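PDB 3WYD: LC-Est1C from Uncultured organism, which probably hydrolyses carboxylic ester bonds, as a carboxylesterase of the alpha/beta hydrolase fold obtained from a leaf-branch compost metagenome. Local coordinates for residues Ala135-Val140 with Ala150-Ile155. Residues are numbered along the deposited sequence; the frame is centred on the assembly and turned at random.
Sequences AALAPV and ANIAHI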
loop_
_atom_site.group_PDB
_atom_site.type_symbol
_atom_site.label_atom_id
_atom_site.label_comp_id
_atom_site.label_asym_id
_atom_site.label_seq_id
_atom_site.Cartn_x
_atom_site.Cartn_y
_atom_site.Cartn_z
ATOM N N ALA A 135 -0.101 -21.965 -8.579
ATOM C CA ALA A 135 -0.247 -22.496 -9.938
ATOM C C ALA A 135 -0.228 -21.386 -10.982
ATOM O O ALA A 135 0.320 -21.550 -12.087
ATOM C CB ALA A 135 -1.530 -23.321 -10.046
ATOM N N ALA A 136 -0.834 -20.256 -10.652
ATOM C CA ALA A 136 -0.878 -19.110 -11.554
ATOM C C ALA A 136 -1.235 -17.879 -10.725
ATOM O O ALA A 136 -1.732 -17.990 -9.575
ATOM C CB ALA A 136 -1.940 -19.344 -12.612
ATOM N N LEU A 137 -0.919 -16.706 -11.275
ATOM C CA LEU A 137 -1.080 -15.446 -10.541
ATOM C C LEU A 137 -1.820 -14.430 -11.383
ATOM O O LEU A 137 -1.698 -14.436 -12.613
ATOM C CB LEU A 137 0.281 -14.827 -10.194
ATOM C CG LEU A 137 1.251 -15.742 -9.450
ATOM C CD1 LEU A 137 2.637 -15.073 -9.468
ATOM C CD2 LEU A 137 0.805 -15.986 -8.032
ATOM N N ALA A 138 -2.525 -13.482 -10.752
ATOM C CA ALA A 138 -3.158 -12.379 -11.495
ATOM C C ALA A 138 -3.075 -11.078 -10.680
ATOM O O ALA A 138 -4.050 -10.665 -10.019
ATOM C CB ALA A 138 -4.619 -12.737 -11.845
ATOM N N PRO A 139 -1.927 -10.396 -10.744
ATOM C CA PRO A 139 -1.858 -9.062 -10.110
ATOM C C PRO A 139 -2.554 -7.969 -10.912
ATOM O O PRO A 139 -2.339 -7.830 -12.153
ATOM C CB PRO A 139 -0.350 -8.792 -10.013
ATOM C CG PRO A 139 0.225 -9.620 -11.145
ATOM C CD PRO A 139 -0.649 -10.822 -11.333
ATOM N N VAL A 140 -3.353 -7.170 -10.205
ATOM C CA VAL A 140 -4.150 -6.109 -10.836
ATOM C C VAL A 140 -3.748 -4.741 -10.258
ATOM O O VAL A 140 -3.835 -4.539 -9.043
ATOM C CB VAL A 140 -5.656 -6.367 -10.585
ATOM C CG1 VAL A 140 -6.494 -5.264 -11.243
ATOM C CG2 VAL A 140 -6.046 -7.761 -11.174
ATOM N N ALA A 150 12.497 -13.681 -12.656
ATOM C CA ALA A 150 13.077 -14.952 -13.043
ATOM C C ALA A 150 12.691 -16.129 -12.099
ATOM O O ALA A 150 12.470 -17.268 -12.543
ATOM C CB ALA A 150 14.630 -14.803 -13.084
ATOM N N ASN A 151 12.491 -15.756 -10.824
ATOM C CA ASN A 151 12.121 -16.660 -9.721
ATOM C C ASN A 151 10.785 -17.349 -9.972
ATOM O O ASN A 151 10.559 -18.458 -9.477
ATOM C CB ASN A 151 11.950 -15.874 -8.374
ATOM C CG ASN A 151 13.269 -15.471 -7.746
ATOM O OD1 ASN A 151 14.324 -15.606 -8.360
ATOM N ND2 ASN A 151 13.211 -14.958 -6.512
ATOM N N ILE A 152 9.919 -16.669 -10.721
ATOM C CA ILE A 152 8.523 -17.107 -10.915
ATOM C C ILE A 152 8.207 -17.279 -12.405
ATOM O O ILE A 152 7.043 -17.290 -12.810
ATOM C CB ILE A 152 7.493 -16.128 -10.235
ATOM C CG1 ILE A 152 7.675 -14.697 -10.753
ATOM C CG2 ILE A 152 7.677 -16.172 -8.730
ATOM C CD1 ILE A 152 6.546 -13.733 -10.258
ATOM N N ALA A 153 9.244 -17.448 -13.226
ATOM C CA ALA A 153 9.029 -17.609 -14.668
ATOM C C ALA A 153 8.260 -18.864 -15.045
ATOM O O ALA A 153 7.700 -18.933 -16.129
ATOM C CB ALA A 153 10.371 -17.552 -15.410
ATOM N N HIS A 154 8.256 -19.869 -14.156
ATOM C CA HIS A 154 7.455 -21.049 -14.382
ATOM C C HIS A 154 5.988 -20.904 -13.998
ATOM O O HIS A 154 5.217 -21.840 -14.173
ATOM C CB HIS A 154 8.054 -22.188 -13.549
ATOM C CG HIS A 154 8.041 -21.917 -12.080
ATOM N ND1 HIS A 154 8.849 -20.968 -11.492
ATOM C CD2 HIS A 154 7.280 -22.437 -11.084
ATOM C CE1 HIS A 154 8.597 -20.921 -10.194
ATOM N NE2 HIS A 154 7.651 -21.808 -9.922
ATOM N N ILE A 155 5.610 -19.745 -13.451
ATOM C CA ILE A 155 4.218 -19.517 -13.026
ATOM C C ILE A 155 3.503 -18.628 -14.044
ATOM O O ILE A 155 3.896 -17.474 -14.225
ATOM C CB ILE A 155 4.169 -18.830 -11.649
ATOM C CG1 ILE A 155 5.009 -19.653 -10.636
ATOM C CG2 ILE A 155 2.705 -18.691 -11.173
ATOM C CD1 ILE A 155 5.068 -18.989 -9.272
HETATM O O HOH W 1 2.953 -22.981 -12.010
#
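Ala136 of the 135-140 segment comes closest to the 150-155 loop at Ile155, with 5.3 Å between their CA atoms, and no direct hydrogen bond joins the two segments. The loop reaches this point through a type I beta turn from Ile152 to Ile155, closed by Ile155 N donating to Ile152 O over 2.9 Å. The principal contact of the loop is made by Ile155 CG2. Anti to the backbone N, this branch extends to the strand and lies 3.6 Å from Ala136 CA and 3.7 Å from Leu137 CG, while CG1 lies over one face of the His154 ring, offset toward its rim. Leu137 CD1 also meets Ile152 CD1 at 4.2 Å, so the leucine touches both isoleucines of the turn. In this alpha/beta hydrolase the strand is an interior one of the mixed sheet, between strands 110-116 and 157-162, and the loop is part of the connection leading into the latter. Leu137 and Ile152 both pack on helix 118-129, the former on Thr123 and Ala127 and the latter on Trp124, so this pair is covered by that helix, whereas the Ala136 side chain touches Trp211 and Phe212 of helix 205-213. At the margin of the contact a water donates to Ala135 O at 3.0 Å and, weakly, to His154 O at 3.3 Å, and His154 NE2 is hydrogen-bonded to Pro131 O.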